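Long-range contact in autolysin E (Staphylococcus aureus, PDB 4PI8), which probably hydrolyses glycosidic bonds in the NAG-NAM glycan strands of peptidoglycan, acting as a cell-wall glucosaminidase of the lysozyme clan: residues V96-A108 against W200-Y212. The protein carries 1 engineered substitution. Numbering follows the deposited sequence.
Engineered in segment 96-108: A108 (natural residue Glu).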
loop_
_atom_site.group_PDB
_atom_site.type_symbol
_atom_site.label_atom_id
_atom_site.label_comp_id
_atom_site.label_asym_id
_atom_site.label_seq_id
_atom_site.Cartn_x
_atom_site.Cartn_y
_atom_site.Cartn_z
ATOM N N VAL A 96 9.881 3.939 -7.440
ATOM C CA VAL A 96 8.652 3.932 -6.629
ATOM C C VAL A 96 8.585 5.279 -5.910
ATOM O O VAL A 96 9.529 5.647 -5.188
ATOM C CB VAL A 96 8.685 2.846 -5.602
ATOM C CG1 VAL A 96 7.452 2.874 -4.725
ATOM C CG2 VAL A 96 8.734 1.453 -6.242
ATOM N N ASN A 97 7.495 5.996 -6.104
ATOM C CA ASN A 97 7.264 7.338 -5.475
ATOM C C ASN A 97 7.520 7.284 -3.969
ATOM O O ASN A 97 6.833 6.513 -3.295
ATOM C CB ASN A 97 5.869 7.775 -5.854
ATOM C CG ASN A 97 5.462 9.109 -5.294
ATOM O OD1 ASN A 97 5.639 9.383 -4.096
ATOM N ND2 ASN A 97 4.738 9.882 -6.063
ATOM N N VAL A 98 8.464 8.055 -3.463
ATOM C CA VAL A 98 8.851 7.877 -2.060
ATOM C C VAL A 98 7.788 8.434 -1.114
ATOM O O VAL A 98 7.685 7.956 0.040
ATOM C CB VAL A 98 10.243 8.506 -1.733
ATOM C CG1 VAL A 98 10.193 10.039 -1.712
ATOM C CG2 VAL A 98 10.835 7.927 -0.485
ATOM N N ILE A 99 7.032 9.428 -1.559
ATOM C CA ILE A 99 5.952 9.926 -0.700
ATOM C C ILE A 99 4.861 8.852 -0.537
ATOM O O ILE A 99 4.314 8.648 0.558
ATOM C CB ILE A 99 5.440 11.271 -1.137
ATOM C CG1 ILE A 99 6.465 12.375 -0.852
ATOM C CG2 ILE A 99 4.105 11.589 -0.495
ATOM C CD1 ILE A 99 6.149 13.724 -1.441
ATOM N N TYR A 100 4.522 8.171 -1.633
ATOM C CA TYR A 100 3.640 7.038 -1.568
ATOM C C TYR A 100 4.217 5.999 -0.644
ATOM O O TYR A 100 3.508 5.482 0.237
ATOM C CB TYR A 100 3.420 6.462 -2.987
ATOM C CG TYR A 100 3.083 5.002 -2.926
ATOM C CD1 TYR A 100 1.921 4.548 -2.337
ATOM C CD2 TYR A 100 4.015 4.052 -3.341
ATOM C CE1 TYR A 100 1.691 3.210 -2.170
ATOM C CE2 TYR A 100 3.788 2.699 -3.210
ATOM C CZ TYR A 100 2.661 2.290 -2.558
ATOM O OH TYR A 100 2.478 0.932 -2.347
ATOM N N LEU A 101 5.503 5.665 -0.782
ATOM C CA LEU A 101 6.082 4.578 -0.022
ATOM C C LEU A 101 6.028 4.871 1.484
ATOM O O LEU A 101 5.636 3.999 2.296
ATOM C CB LEU A 101 7.517 4.310 -0.450
ATOM C CG LEU A 101 8.110 2.969 -0.128
ATOM C CD1 LEU A 101 7.352 1.807 -0.752
ATOM C CD2 LEU A 101 9.563 3.006 -0.565
ATOM N N VAL A 102 6.393 6.078 1.871
ATOM C CA VAL A 102 6.333 6.506 3.253
ATOM C C VAL A 102 4.912 6.431 3.719
ATOM O O VAL A 102 4.621 5.965 4.836
ATOM C CB VAL A 102 6.913 7.928 3.424
ATOM C CG1 VAL A 102 6.501 8.512 4.769
ATOM C CG2 VAL A 102 8.463 7.881 3.250
ATOM N N SER A 103 3.968 7.023 2.939
ATOM C CA SER A 103 2.576 7.057 3.354
ATOM C C SER A 103 1.991 5.684 3.556
ATOM O O SER A 103 1.254 5.428 4.526
ATOM C CB SER A 103 1.722 7.906 2.370
ATOM O OG SER A 103 2.237 9.235 2.243
ATOM N N HIS A 104 2.261 4.765 2.653
ATOM C CA HIS A 104 1.835 3.385 2.770
ATOM C C HIS A 104 2.397 2.794 4.050
ATOM O O HIS A 104 1.642 2.171 4.830
ATOM C CB HIS A 104 2.228 2.639 1.508
ATOM C CG HIS A 104 1.701 1.243 1.416
ATOM N ND1 HIS A 104 1.798 0.509 0.270
ATOM C CD2 HIS A 104 1.111 0.450 2.349
ATOM C CE1 HIS A 104 1.261 -0.669 0.472
ATOM N NE2 HIS A 104 0.840 -0.737 1.719
ATOM N N ALA A 105 3.696 2.920 4.283
ATOM C CA ALA A 105 4.298 2.348 5.504
ATOM C C ALA A 105 3.660 2.929 6.707
ATOM O O ALA A 105 3.453 2.153 7.703
ATOM C CB ALA A 105 5.794 2.591 5.509
ATOM N N LEU A 106 3.352 4.210 6.744
ATOM C CA LEU A 106 2.739 4.818 7.935
ATOM C C LEU A 106 1.354 4.236 8.180
ATOM O O LEU A 106 1.005 3.930 9.336
ATOM C CB LEU A 106 2.673 6.310 7.797
ATOM C CG LEU A 106 4.013 7.035 7.815
ATOM C CD1 LEU A 106 3.887 8.519 7.459
ATOM C CD2 LEU A 106 4.709 6.850 9.188
ATOM N N VAL A 107 0.536 4.074 7.159
ATOM C CA VAL A 107 -0.784 3.411 7.323
ATOM C C VAL A 107 -0.611 2.001 7.802
ATOM O O VAL A 107 -1.321 1.559 8.780
ATOM C CB VAL A 107 -1.567 3.521 5.987
ATOM C CG1 VAL A 107 -2.822 2.594 5.933
ATOM C CG2 VAL A 107 -1.903 4.988 5.737
ATOM N N ALA A 108 0.262 1.230 7.222
ATOM C CA ALA A 108 0.418 -0.182 7.530
ATOM C C ALA A 108 1.048 -0.449 8.911
ATOM O O ALA A 108 0.914 -1.575 9.393
ATOM C CB ALA A 108 1.226 -0.866 6.498
ATOM N N TRP A 200 -8.639 1.656 2.260
ATOM C CA TRP A 200 -7.171 1.581 2.169
ATOM C C TRP A 200 -6.611 2.669 1.312
ATOM O O TRP A 200 -5.607 3.357 1.697
ATOM C CB TRP A 200 -6.760 0.217 1.615
ATOM C CG TRP A 200 -5.324 -0.028 1.364
ATOM C CD1 TRP A 200 -4.400 -0.521 2.262
ATOM C CD2 TRP A 200 -4.608 0.132 0.112
ATOM N NE1 TRP A 200 -3.189 -0.652 1.656
ATOM C CE2 TRP A 200 -3.266 -0.312 0.327
ATOM C CE3 TRP A 200 -4.966 0.557 -1.183
ATOM C CZ2 TRP A 200 -2.311 -0.269 -0.654
ATOM C CZ3 TRP A 200 -4.031 0.559 -2.157
ATOM C CH2 TRP A 200 -2.714 0.140 -1.905
ATOM N N ALA A 201 -7.113 2.870 0.096
ATOM C CA ALA A 201 -6.545 3.896 -0.792
ATOM C C ALA A 201 -6.766 5.275 -0.245
ATOM O O ALA A 201 -5.893 6.170 -0.379
ATOM C CB ALA A 201 -7.109 3.742 -2.181
ATOM N N ASP A 202 -7.926 5.529 0.334
ATOM C CA ASP A 202 -8.183 6.875 0.870
ATOM C C ASP A 202 -7.217 7.195 1.993
ATOM O O ASP A 202 -6.779 8.354 2.083
ATOM C CB ASP A 202 -9.619 6.921 1.408
ATOM C CG ASP A 202 -10.604 6.570 0.354
ATOM O OD1 ASP A 202 -10.863 7.407 -0.516
ATOM O OD2 ASP A 202 -11.051 5.426 0.319
ATOM N N LYS A 203 -6.926 6.260 2.848
ATOM C CA LYS A 203 -6.033 6.519 3.985
ATOM C C LYS A 203 -4.627 6.873 3.481
ATOM O O LYS A 203 -3.996 7.853 3.960
ATOM C CB LYS A 203 -5.950 5.367 4.930
ATOM C CG LYS A 203 -7.296 5.066 5.600
ATOM C CD LYS A 203 -7.279 3.724 6.342
ATOM C CE LYS A 203 -8.577 3.516 7.130
ATOM N NZ LYS A 203 -8.595 2.195 7.768
ATOM N N ILE A 204 -4.107 6.150 2.527
ATOM C CA ILE A 204 -2.759 6.422 2.014
ATOM C C ILE A 204 -2.785 7.742 1.266
ATOM O O ILE A 204 -1.882 8.582 1.408
ATOM C CB ILE A 204 -2.277 5.225 1.123
ATOM C CG1 ILE A 204 -2.178 3.968 1.969
ATOM C CG2 ILE A 204 -0.941 5.576 0.512
ATOM C CD1 ILE A 204 -1.890 2.735 1.180
ATOM N N ALA A 205 -3.804 7.952 0.445
ATOM C CA ALA A 205 -3.929 9.208 -0.370
ATOM C C ALA A 205 -3.981 10.456 0.526
ATOM O O ALA A 205 -3.401 11.491 0.143
ATOM C CB ALA A 205 -5.171 9.151 -1.269
ATOM N N LYS A 206 -4.640 10.357 1.672
ATOM C CA LYS A 206 -4.748 11.527 2.561
ATOM C C LYS A 206 -3.373 11.941 3.032
ATOM O O LYS A 206 -3.001 13.127 3.032
ATOM C CB LYS A 206 -5.635 11.198 3.730
ATOM C CG LYS A 206 -5.822 12.415 4.634
ATOM C CD LYS A 206 -6.804 12.188 5.771
ATOM C CE LYS A 206 -6.281 11.195 6.786
ATOM N NZ LYS A 206 -5.061 11.635 7.513
ATOM N N LEU A 207 -2.564 10.990 3.448
ATOM C CA LEU A 207 -1.210 11.297 3.873
ATOM C C LEU A 207 -0.365 11.796 2.735
ATOM O O LEU A 207 0.442 12.721 2.901
ATOM C CB LEU A 207 -0.524 10.091 4.528
ATOM C CG LEU A 207 -1.189 9.547 5.785
ATOM C CD1 LEU A 207 -0.299 8.463 6.370
ATOM C CD2 LEU A 207 -1.442 10.655 6.821
ATOM N N MET A 208 -0.509 11.219 1.545
ATOM C CA MET A 208 0.230 11.681 0.418
ATOM C C MET A 208 -0.085 13.123 0.108
ATOM O O MET A 208 0.821 13.899 -0.174
ATOM C CB MET A 208 -0.069 10.869 -0.848
ATOM C CG MET A 208 0.515 9.465 -0.773
ATOM S SD MET A 208 0.101 8.453 -2.223
ATOM C CE MET A 208 0.973 9.324 -3.434
ATOM N N ASP A 209 -1.371 13.461 0.136
ATOM C CA ASP A 209 -1.738 14.837 -0.219
ATOM C C ASP A 209 -1.125 15.823 0.792
ATOM O O ASP A 209 -0.638 16.887 0.371
ATOM C CB ASP A 209 -3.252 14.972 -0.259
ATOM C CG ASP A 209 -3.712 16.031 -1.251
ATOM O OD1 ASP A 209 -2.979 16.448 -2.164
ATOM O OD2 ASP A 209 -4.896 16.370 -1.123
ATOM N N LYS A 210 -1.181 15.479 2.065
ATOM C CA LYS A 210 -0.584 16.351 3.073
ATOM C C LYS A 210 0.912 16.555 2.766
ATOM O O LYS A 210 1.448 17.669 2.840
ATOM C CB LYS A 210 -0.824 15.774 4.453
ATOM C CG LYS A 210 -0.686 16.712 5.626
ATOM C CD LYS A 210 -1.090 15.985 6.911
ATOM C CE LYS A 210 -2.526 16.232 7.252
ATOM N NZ LYS A 210 -2.821 15.734 8.617
ATOM N N SER A 211 1.632 15.476 2.436
ATOM C CA SER A 211 3.065 15.594 2.205
ATOM C C SER A 211 3.347 16.370 0.923
ATOM O O SER A 211 4.309 17.166 0.863
ATOM C CB SER A 211 3.669 14.203 2.135
ATOM O OG SER A 211 3.509 13.519 3.322
ATOM N N TYR A 212 2.538 16.186 -0.123
ATOM C CA TYR A 212 2.695 16.955 -1.355
ATOM C C TYR A 212 2.566 18.461 -1.037
ATOM O O TYR A 212 3.342 19.260 -1.562
ATOM C CB TYR A 212 1.663 16.580 -2.463
ATOM C CG TYR A 212 2.131 15.477 -3.372
ATOM C CD1 TYR A 212 2.460 14.230 -2.887
ATOM C CD2 TYR A 212 2.257 15.692 -4.717
ATOM C CE1 TYR A 212 2.962 13.266 -3.759
ATOM C CE2 TYR A 212 2.745 14.708 -5.583
ATOM C CZ TYR A 212 3.091 13.502 -5.050
ATOM O OH TYR A 212 3.598 12.546 -5.920
HETATM O O HOH W 1 3.466 10.958 4.259
#
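I204 enters as a knob among Y100, S103, H104 and V107, where the helices lie nearest (S103 CA to I204 CA 5.5 Å). Its CD1 sits over one face of the H104 imidazole, 4.1 Å from the centroid, a CH-pi contact. W200 points the edge of its six-membered ring at H104 in a T-shaped pair, planes 88° apart, and the Y100 OH to H104 ND1 hydrogen bond (2.7 Å) helps set the imidazole's rotation. M208 tucks CE against Y100 CB (3.8 Å), its SD at the edge of the Y100 ring. S103 OG, beside its own backbone N (chi1 -57°), donates a hydrogen bond to I99 O (2.7 Å), and a water links it to S211 OG. N97 ND2 donates to Y212 OH (2.9 Å) in the amide plane, while N97 OD1 caps helix 98-108. The partly exposed flank is aliphatic: V107 CG2 packs on both L207 CD1 and I204 CG1 (3.9 Å each), and K203 leads away to salt bridges with D197 and E28. Helix 98-108 ends at A108, engineered in place of Glu. This helix crossing (128°), with the H104 side chain about 7 Å from the bound N-acetylmuramic acid, fits the helical core of a lysozyme-like glucosaminidase.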